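Local coordinates for conserved protein (Methanothermobacter thermautotrophicus, PDB 1T57), which is of unknown function but binds flavin mononucleotide and magnesium, and contains a pyruvate kinase-type alpha/beta domain, at residues 79-84 against 111-116; 166-171 against 184-189; 180-185 against 195-200. One frame throughout, in Å; residues are numbered along the deposited sequence.

Contact 1, which joins two loops that leave strands 75-79 and 107-109 and line the flavin pocket, closes before the others open; contacts 2 and 3 overlap on strand 180-185. Contacts 2 and 3 lie in the mixed sheet: contact 2 pairs strand 168-172 with strand 180-185, and contact 3 pairs strand 180-185 with strand 196-204. Their centres are about 7 Å apart; they share L184 and T185, and A170 O of one lies 2.7 Å from L182 N of the other. The centre of contact 1 is about 17 Å from that of contact 2 and 20 Å from that of contact 3. The flavin-lining loops stand apart from the three-strand ribbon, but both parts meet other subunits.

Contact 1 of 3, residues 79-84 against 111-116; sequences VTHHAG and GSHALS. With FMN (flavin mononucleotide), chain E.
H113 has its imidazole sandwiched between a protein ring and the flavin: ND1 of H82 lies over the centre of one face, and methyl C7M of FMN sits off-centre over the opposite one. H82 meets this ring edge-to-face, with the planes at 85° and the centroids 4.7 Å apart. A chi1 of 73°, which sets CG between the backbone N and the carbonyl carbon, points the ND1 edge of the H82 ring at the face of H113. The backbone of H82 also holds H113, because its N-H donates to H113 NE2 across 3.2 Å, tilted 31° from the imidazole plane. Histidine suits position 113: its flat ring offers a face each to H82 and the flavin methyl while its nitrogen accepts a bond.

H81 turns the edge of its ring to the cofactor, CD2 lying 3.3 Å from FMN C8. That ring meets H113 obliquely, and its ND1 is hydrogen-bonded to E92, which helps fix its rotation. G111 has no side chain, and its carbonyl O comes 3.4 Å from H82 CB.

V79 and T80 bring main chain to the other flavin methyl, with V79 O 3.1 Å from C8M; T80 OG1 is bonded to V60 O. The two loops follow strands 75-79 and 107-109, F85 meets the rings of H81 and H113, and helix 144-158 packs against V79 and H113.

Contact 2 of 3, residues 166-171 against 184-189; sequences EEVIAI and LTPAHM
The flat peptide groups of V168 and L184 are joined by two hydrogen bonds. V168 N donates to L184 O at 2.7 Å, and L184 N returns a straighter bond to V168 O at 2.9 Å; each donor lies nearly along the C=O axis of its acceptor. L184 O also receives a CA-H contact from E167, 3.4 Å from its CA.

V168 CG2 meets P186 at CD and CG, lying 3.7 Å from CD, the two side chains crossing at about a right angle, and E166 O also approaches CD. CG1 of V168 is anti to the backbone N (chi1 -178°), which places CG2 beside that N and on the proline side. The V168-L184 match is an antiparallel hydrogen-bonded pair in the beta hairpin of strands 168-172 and 180-185, inside the mixed sheet. A proline suits position 186, just past the strand, since it has no N-H to offer for further pairing.

Apolar residues cover one face of the sheet. L184 carries CG in the crowded position between the backbone N and the carbonyl carbon (chi1 53°), and its CD2 reaches A170 CB at 3.9 Å. The small alanine and the branched leucine fit beneath helix 144-158, where A170 touches C149 while L184 and P186 both touch A153.

Beside the strand end, T185 OG1 stands 3.6 Å from E166 O and 3.9 Å from E167 CG. The extended chain of E167 carries its carboxylate beyond the hairpin to a salt bridge with R205 of a third subunit.

Contact 3 of 3, residues 180-185 against 195-200; sequences TALVLT and LRIHEV
V183 and T185 supply the main-chain hydrogen bonds that pair strand 180-185 with strand 196-200. V183 N donates to E199 O at 2.8 Å, and V183 O accepts two N-H groups in return: H198 N at 2.7 Å, nearly in line with the carbonyl, and E199 N at 3.2 Å, on a lone pair in the carbonyl plane. One oxygen is therefore gripped twice. Beyond the bulge, T185 N donates to R196 O at 2.9 Å, and R196 N answers with a bond to T185 O. The N-to-C directions of the short strand segments differ by 144°, so the pairing is antiparallel but twisted.

Apolar contacts cover the face carrying L182, L184, I197 and V200. L182 divides its two methyls, CD1 going to V200 CG1 at 3.9 Å and CD2 to I197 CD1 at 4.0 Å; the leucine and V200 lie side by side. L182 and I197 also touch F146 of helix 144-158, a setting for which bulky aliphatic residues are well suited. On the other face, V183 and E199 run alongside each other, with CB atoms 3.8 Å apart, and V183 CG1 packs on H198 CB.

The charged ends work outside the strand pair. E199 forms salt bridges with K23 and R46 and with R205 of a third subunit, which probably favours its ionised form. The guanidinium of R196 donates to backbone oxygens of P206 and R140 of that subunit, and its side chain lies about 4 Å from a bound magnesium ion.

With H198 and E199 both opposite V183, the arrangement is a classic beta bulge, which shifts the register by one residue within this antiparallel hairpin.

Contact 1 of 3, residues 79-84 against 111-116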
loop_
_atom_site.group_PDB
_atom_site.type_symbol
_atom_site.label_atom_id
_atom_site.label_comp_id
_atom_site.label_asym_id
_atom_site.label_seq_id
_atom_site.Cartn_x
_atom_site.Cartn_y
_atom_site.Cartn_z
ATOM N N VAL A 79 28.939 -0.522 -10.108
ATOM C CA VAL A 79 28.258 -0.526 -8.826
ATOM C C VAL A 79 28.253 -1.967 -8.331
ATOM O O VAL A 79 27.959 -2.900 -9.073
ATOM C CB VAL A 79 26.786 0.032 -8.883
ATOM C CG1 VAL A 79 26.609 0.949 -10.076
ATOM C CG2 VAL A 79 25.773 -1.082 -8.881
ATOM N N THR A 80 28.636 -2.149 -7.080
ATOM C CA THR A 80 28.646 -3.470 -6.486
ATOM C C THR A 80 27.420 -3.571 -5.575
ATOM O O THR A 80 26.589 -2.648 -5.538
ATOM C CB THR A 80 29.935 -3.679 -5.670
ATOM O OG1 THR A 80 29.759 -4.769 -4.768
ATOM C CG2 THR A 80 30.275 -2.422 -4.890
ATOM N N HIS A 81 27.294 -4.692 -4.863
ATOM C CA HIS A 81 26.185 -4.885 -3.929
ATOM C C HIS A 81 26.350 -3.974 -2.719
ATOM O O HIS A 81 27.466 -3.544 -2.414
ATOM C CB HIS A 81 26.156 -6.329 -3.454
ATOM C CG HIS A 81 25.416 -7.247 -4.368
ATOM N ND1 HIS A 81 25.441 -8.616 -4.224
ATOM C CD2 HIS A 81 24.623 -6.995 -5.433
ATOM C CE1 HIS A 81 24.699 -9.168 -5.167
ATOM N NE2 HIS A 81 24.190 -8.207 -5.914
ATOM N N HIS A 82 25.251 -3.679 -2.027
ATOM C CA HIS A 82 25.323 -2.810 -0.855
ATOM C C HIS A 82 25.900 -3.643 0.267
ATOM O O HIS A 82 25.808 -4.861 0.231
ATOM C CB HIS A 82 23.939 -2.295 -0.448
ATOM C CG HIS A 82 23.052 -3.326 0.189
ATOM N ND1 HIS A 82 22.158 -4.091 -0.531
ATOM C CD2 HIS A 82 22.867 -3.657 1.490
ATOM C CE1 HIS A 82 21.453 -4.843 0.300
ATOM N NE2 HIS A 82 21.865 -4.598 1.532
ATOM N N ALA A 83 26.502 -2.987 1.251
ATOM C CA ALA A 83 27.084 -3.679 2.384
ATOM C C ALA A 83 25.929 -4.298 3.143
ATOM O O ALA A 83 24.910 -3.646 3.366
ATOM C CB ALA A 83 27.830 -2.695 3.278
ATOM N N GLY A 84 26.067 -5.558 3.527
ATOM C CA GLY A 84 24.993 -6.194 4.255
ATOM C C GLY A 84 24.103 -7.029 3.365
ATOM O O GLY A 84 23.179 -7.674 3.858
ATOM N N GLY A 111 25.836 1.359 -2.593
ATOM C CA GLY A 111 24.798 2.012 -1.819
ATOM C C GLY A 111 23.546 1.163 -1.810
ATOM O O GLY A 111 23.432 0.226 -2.600
ATOM N N SER A 112 22.609 1.458 -0.918
ATOM C CA SER A 112 21.385 0.669 -0.869
ATOM C C SER A 112 20.790 0.571 -2.282
ATOM O O SER A 112 20.754 1.562 -3.009
ATOM C CB SER A 112 20.407 1.310 0.118
ATOM O OG SER A 112 20.080 2.596 -0.306
ATOM N N HIS A 113 20.372 -0.632 -2.672
ATOM C CA HIS A 113 19.800 -0.930 -4.006
ATOM C C HIS A 113 18.523 -0.161 -4.359
ATOM O O HIS A 113 17.509 -0.279 -3.664
ATOM C CB HIS A 113 19.501 -2.422 -4.118
ATOM C CG HIS A 113 20.715 -3.287 -4.038
ATOM N ND1 HIS A 113 20.648 -4.662 -4.135
ATOM C CD2 HIS A 113 22.028 -2.980 -3.905
ATOM C CE1 HIS A 113 21.867 -5.162 -4.070
ATOM N NE2 HIS A 113 22.722 -4.165 -3.932
ATOM N N ALA A 114 18.562 0.560 -5.480
ATOM C CA ALA A 114 17.450 1.410 -5.906
ATOM C C ALA A 114 16.055 0.813 -6.084
ATOM O O ALA A 114 15.077 1.494 -5.807
ATOM C CB ALA A 114 17.844 2.196 -7.196
ATOM N N LEU A 115 15.945 -0.440 -6.518
ATOM C CA LEU A 115 14.615 -1.031 -6.715
ATOM C C LEU A 115 14.087 -1.967 -5.651
ATOM O O LEU A 115 13.233 -2.795 -5.928
ATOM C CB LEU A 115 14.535 -1.726 -8.077
ATOM C CG LEU A 115 14.661 -0.743 -9.268
ATOM C CD1 LEU A 115 14.494 -1.507 -10.608
ATOM C CD2 LEU A 115 13.620 0.378 -9.138
ATOM N N SER A 116 14.585 -1.798 -4.433
ATOM C CA SER A 116 14.186 -2.584 -3.268
ATOM C C SER A 116 14.309 -1.601 -2.081
ATOM O O SER A 116 13.339 -1.254 -1.446
ATOM C CB SER A 116 15.144 -3.779 -3.089
ATOM O OG SER A 116 16.510 -3.347 -3.104
HETATM N N1 FMN E . 21.785 -10.264 -10.352
HETATM C C2 FMN E . 20.554 -10.894 -10.491
HETATM O O2 FMN E . 20.458 -11.927 -11.124
HETATM N N3 FMN E . 19.375 -10.333 -10.079
HETATM C C4 FMN E . 19.390 -9.191 -9.320
HETATM O O4 FMN E . 18.318 -8.633 -9.057
HETATM C C4A FMN E . 20.608 -8.519 -9.190
HETATM N N5 FMN E . 20.664 -7.339 -8.484
HETATM C C5A FMN E . 21.790 -6.559 -8.605
HETATM C C6 FMN E . 21.817 -5.367 -7.903
HETATM C C7 FMN E . 22.947 -4.598 -7.870
HETATM C C7M FMN E . 22.893 -3.367 -7.025
HETATM C C8 FMN E . 24.168 -5.215 -8.119
HETATM C C8M FMN E . 25.469 -4.447 -7.972
HETATM C C9 FMN E . 24.166 -6.433 -8.797
HETATM C C9A FMN E . 22.973 -7.078 -9.140
HETATM N N10 FMN E . 22.987 -8.401 -9.604
HETATM C C10 FMN E . 21.781 -9.034 -9.774
HETATM C "C1'" FMN E . 24.229 -9.059 -10.165
HETATM C "C2'" FMN E . 24.535 -8.468 -11.513
HETATM O "O2'" FMN E . 23.354 -8.557 -12.319
HETATM C "C3'" FMN E . 25.631 -9.242 -12.209
HETATM O "O3'" FMN E . 25.301 -10.595 -12.302
HETATM C "C4'" FMN E . 27.110 -8.990 -11.872
HETATM O "O4'" FMN E . 27.802 -9.680 -12.886
HETATM C "C5'" FMN E . 27.848 -9.561 -10.681
HETATM O "O5'" FMN E . 29.185 -9.233 -10.985
HETATM P P FMN E . 30.483 -10.183 -11.019
HETATM O O1P FMN E . 31.664 -9.276 -11.044
HETATM O O2P FMN E . 30.518 -11.115 -12.247
HETATM O O3P FMN E . 30.455 -10.997 -9.719
#

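Contact 2 of 3, residues 166-171 against 184-189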
loop_
_atom_site.group_PDB
_atom_site.type_symbol
_atom_site.label_atom_id
_atom_site.label_comp_id
_atom_site.label_asym_id
_atom_site.label_seq_id
_atom_site.Cartn_x
_atom_site.Cartn_y
_atom_site.Cartn_z
ATOM N N GLU A 166 21.792 12.704 -21.035
ATOM C CA GLU A 166 21.996 11.953 -22.266
ATOM C C GLU A 166 21.860 10.427 -22.177
ATOM O O GLU A 166 21.432 9.882 -21.167
ATOM C CB GLU A 166 23.371 12.318 -22.824
ATOM C CG GLU A 166 24.452 12.298 -21.764
ATOM C CD GLU A 166 25.712 13.086 -22.142
ATOM O OE1 GLU A 166 26.538 12.573 -22.932
ATOM O OE2 GLU A 166 25.872 14.228 -21.651
ATOM N N GLU A 167 22.230 9.747 -23.257
ATOM C CA GLU A 167 22.121 8.309 -23.313
ATOM C C GLU A 167 23.310 7.615 -22.689
ATOM O O GLU A 167 24.420 8.138 -22.695
ATOM C CB GLU A 167 21.938 7.847 -24.753
ATOM C CG GLU A 167 20.715 8.444 -25.402
ATOM C CD GLU A 167 20.370 7.783 -26.721
ATOM O OE1 GLU A 167 21.274 7.213 -27.374
ATOM O OE2 GLU A 167 19.188 7.843 -27.111
ATOM N N VAL A 168 23.048 6.424 -22.157
ATOM C CA VAL A 168 24.034 5.608 -21.473
ATOM C C VAL A 168 23.768 4.135 -21.785
ATOM O O VAL A 168 22.642 3.759 -22.130
ATOM C CB VAL A 168 23.916 5.797 -19.929
ATOM C CG1 VAL A 168 24.975 4.992 -19.220
ATOM C CG2 VAL A 168 24.017 7.267 -19.565
ATOM N N ILE A 169 24.791 3.299 -21.673
ATOM C CA ILE A 169 24.598 1.876 -21.922
ATOM C C ILE A 169 24.625 1.223 -20.541
ATOM O O ILE A 169 25.617 1.371 -19.836
ATOM C CB ILE A 169 25.740 1.285 -22.793
ATOM C CG1 ILE A 169 25.808 2.021 -24.150
ATOM C CG2 ILE A 169 25.531 -0.211 -22.977
ATOM C CD1 ILE A 169 25.436 1.161 -25.397
ATOM N N ALA A 170 23.543 0.538 -20.156
ATOM C CA ALA A 170 23.451 -0.133 -18.849
ATOM C C ALA A 170 23.678 -1.633 -19.015
ATOM O O ALA A 170 23.108 -2.237 -19.905
ATOM C CB ALA A 170 22.083 0.121 -18.228
ATOM N N ILE A 171 24.488 -2.224 -18.139
ATOM C CA ILE A 171 24.845 -3.653 -18.221
ATOM C C ILE A 171 24.559 -4.464 -16.956
ATOM O O ILE A 171 25.017 -4.147 -15.852
ATOM C CB ILE A 171 26.376 -3.800 -18.579
ATOM C CG1 ILE A 171 26.631 -3.233 -19.987
ATOM C CG2 ILE A 171 26.830 -5.243 -18.504
ATOM C CD1 ILE A 171 28.087 -2.728 -20.258
ATOM N N LEU A 184 19.800 3.471 -22.601
ATOM C CA LEU A 184 18.759 4.242 -21.957
ATOM C C LEU A 184 19.236 5.582 -21.467
ATOM O O LEU A 184 20.429 5.917 -21.530
ATOM C CB LEU A 184 18.214 3.435 -20.777
ATOM C CG LEU A 184 19.288 2.946 -19.786
ATOM C CD1 LEU A 184 19.945 4.141 -19.043
ATOM C CD2 LEU A 184 18.669 1.960 -18.788
ATOM N N THR A 185 18.279 6.337 -20.959
ATOM C CA THR A 185 18.541 7.653 -20.411
ATOM C C THR A 185 18.141 7.564 -18.945
ATOM O O THR A 185 16.955 7.450 -18.610
ATOM C CB THR A 185 17.693 8.756 -21.121
ATOM O OG1 THR A 185 18.167 8.953 -22.462
ATOM C CG2 THR A 185 17.795 10.065 -20.372
ATOM N N PRO A 186 19.128 7.597 -18.045
ATOM C CA PRO A 186 18.805 7.516 -16.623
ATOM C C PRO A 186 17.878 8.626 -16.172
ATOM O O PRO A 186 17.566 9.565 -16.930
ATOM C CB PRO A 186 20.174 7.612 -15.957
ATOM C CG PRO A 186 21.065 6.928 -16.962
ATOM C CD PRO A 186 20.586 7.546 -18.252
ATOM N N ALA A 187 17.473 8.522 -14.914
ATOM C CA ALA A 187 16.604 9.489 -14.285
ATOM C C ALA A 187 16.843 9.351 -12.783
ATOM O O ALA A 187 17.241 8.298 -12.318
ATOM C CB ALA A 187 15.131 9.170 -14.631
ATOM N N HIS A 188 16.604 10.405 -12.026
ATOM C CA HIS A 188 16.781 10.336 -10.585
ATOM C C HIS A 188 15.639 9.615 -9.885
ATOM O O HIS A 188 14.596 9.358 -10.483
ATOM C CB HIS A 188 16.921 11.736 -10.028
ATOM C CG HIS A 188 18.105 12.470 -10.563
ATOM N ND1 HIS A 188 19.399 12.078 -10.301
ATOM C CD2 HIS A 188 18.194 13.523 -11.408
ATOM C CE1 HIS A 188 20.233 12.848 -10.972
ATOM N NE2 HIS A 188 19.526 13.733 -11.653
HETATM N N MSE A 189 15.855 9.284 -8.619
HETATM C CA MSE A 189 14.849 8.596 -7.818
HETATM C C MSE A 189 13.578 9.439 -7.695
HETATM O O MSE A 189 12.486 8.899 -7.661
HETATM C CB MSE A 189 15.372 8.319 -6.403
HETATM C CG MSE A 189 15.728 9.574 -5.659
HETATM SE SE MSE A 189 15.961 9.449 -3.726
HETATM C CE MSE A 189 14.333 10.302 -3.112
#

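Contact 3 of 3, residues 180-185 against 195-200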
loop_
_atom_site.group_PDB
_atom_site.type_symbol
_atom_site.label_atom_id
_atom_site.label_comp_id
_atom_site.label_asym_id
_atom_site.label_seq_id
_atom_site.Cartn_x
_atom_site.Cartn_y
_atom_site.Cartn_z
ATOM N N THR A 180 22.610 -8.966 -20.074
ATOM C CA THR A 180 21.672 -7.945 -20.508
ATOM C C THR A 180 22.328 -6.591 -20.597
ATOM O O THR A 180 23.037 -6.170 -19.688
ATOM C CB THR A 180 20.503 -7.787 -19.555
ATOM O OG1 THR A 180 19.861 -9.046 -19.362
ATOM C CG2 THR A 180 19.518 -6.798 -20.136
ATOM N N ALA A 181 22.100 -5.887 -21.691
ATOM C CA ALA A 181 22.689 -4.559 -21.839
ATOM C C ALA A 181 21.629 -3.733 -22.499
ATOM O O ALA A 181 21.020 -4.171 -23.466
ATOM C CB ALA A 181 23.939 -4.606 -22.701
ATOM N N LEU A 182 21.413 -2.538 -21.975
ATOM C CA LEU A 182 20.387 -1.659 -22.503
ATOM C C LEU A 182 20.936 -0.283 -22.857
ATOM O O LEU A 182 21.986 0.108 -22.365
ATOM C CB LEU A 182 19.254 -1.528 -21.470
ATOM C CG LEU A 182 17.958 -2.349 -21.608
ATOM C CD1 LEU A 182 18.201 -3.810 -21.842
ATOM C CD2 LEU A 182 17.178 -2.177 -20.329
ATOM N N VAL A 183 20.230 0.422 -23.741
ATOM C CA VAL A 183 20.588 1.778 -24.123
ATOM C C VAL A 183 19.462 2.616 -23.545
ATOM O O VAL A 183 18.294 2.489 -23.919
ATOM C CB VAL A 183 20.645 1.943 -25.626
ATOM C CG1 VAL A 183 20.637 3.411 -25.992
ATOM C CG2 VAL A 183 21.912 1.288 -26.138
ATOM N N LEU A 184 19.800 3.471 -22.601
ATOM C CA LEU A 184 18.759 4.242 -21.957
ATOM C C LEU A 184 19.236 5.582 -21.467
ATOM O O LEU A 184 20.429 5.917 -21.530
ATOM C CB LEU A 184 18.214 3.435 -20.777
ATOM C CG LEU A 184 19.288 2.946 -19.786
ATOM C CD1 LEU A 184 19.945 4.141 -19.043
ATOM C CD2 LEU A 184 18.669 1.960 -18.788
ATOM N N THR A 185 18.279 6.337 -20.959
ATOM C CA THR A 185 18.541 7.653 -20.411
ATOM C C THR A 185 18.141 7.564 -18.945
ATOM O O THR A 185 16.955 7.450 -18.610
ATOM C CB THR A 185 17.693 8.756 -21.121
ATOM O OG1 THR A 185 18.167 8.953 -22.462
ATOM C CG2 THR A 185 17.795 10.065 -20.372
ATOM N N LEU A 195 12.597 7.720 -16.649
ATOM C CA LEU A 195 13.666 6.877 -17.173
ATOM C C LEU A 195 13.203 6.312 -18.497
ATOM O O LEU A 195 12.097 5.809 -18.603
ATOM C CB LEU A 195 13.979 5.755 -16.195
ATOM C CG LEU A 195 15.269 5.027 -16.544
ATOM C CD1 LEU A 195 15.912 4.506 -15.255
ATOM C CD2 LEU A 195 14.973 3.909 -17.555
ATOM N N ARG A 196 14.049 6.399 -19.513
ATOM C CA ARG A 196 13.640 5.933 -20.828
ATOM C C ARG A 196 14.512 4.807 -21.337
ATOM O O ARG A 196 15.748 4.904 -21.312
ATOM C CB ARG A 196 13.643 7.094 -21.861
ATOM C CG ARG A 196 12.735 8.295 -21.531
ATOM C CD ARG A 196 11.253 7.834 -21.356
ATOM N NE ARG A 196 10.752 7.066 -22.507
ATOM C CZ ARG A 196 9.631 6.329 -22.494
ATOM N NH1 ARG A 196 8.886 6.254 -21.396
ATOM N NH2 ARG A 196 9.257 5.643 -23.565
ATOM N N ILE A 197 13.859 3.736 -21.796
ATOM C CA ILE A 197 14.575 2.612 -22.337
ATOM C C ILE A 197 14.506 2.736 -23.854
ATOM O O ILE A 197 13.436 2.671 -24.452
ATOM C CB ILE A 197 13.974 1.289 -21.829
ATOM C CG1 ILE A 197 14.230 1.191 -20.318
ATOM C CG2 ILE A 197 14.597 0.102 -22.572
ATOM C CD1 ILE A 197 13.786 -0.096 -19.685
ATOM N N HIS A 198 15.670 2.907 -24.462
ATOM C CA HIS A 198 15.781 3.088 -25.911
ATOM C C HIS A 198 16.047 1.839 -26.786
ATOM O O HIS A 198 15.257 1.522 -27.680
ATOM C CB HIS A 198 16.840 4.168 -26.172
ATOM C CG HIS A 198 16.553 5.476 -25.488
ATOM N ND1 HIS A 198 17.530 6.218 -24.860
ATOM C CD2 HIS A 198 15.407 6.194 -25.377
ATOM C CE1 HIS A 198 17.005 7.340 -24.396
ATOM N NE2 HIS A 198 15.720 7.349 -24.695
ATOM N N GLU A 199 17.143 1.125 -26.526
ATOM C CA GLU A 199 17.480 -0.080 -27.296
ATOM C C GLU A 199 17.931 -1.244 -26.421
ATOM O O GLU A 199 18.572 -1.053 -25.385
ATOM C CB GLU A 199 18.609 0.221 -28.287
ATOM C CG GLU A 199 18.238 1.135 -29.422
ATOM C CD GLU A 199 19.463 1.667 -30.146
ATOM O OE1 GLU A 199 20.429 0.904 -30.339
ATOM O OE2 GLU A 199 19.456 2.851 -30.538
ATOM N N VAL A 200 17.602 -2.461 -26.841
ATOM C CA VAL A 200 18.036 -3.640 -26.097
ATOM C C VAL A 200 19.164 -4.272 -26.925
ATOM O O VAL A 200 18.912 -4.922 -27.936
ATOM C CB VAL A 200 16.889 -4.650 -25.907
ATOM C CG1 VAL A 200 17.371 -5.843 -25.051
ATOM C CG2 VAL A 200 15.703 -3.968 -25.262
#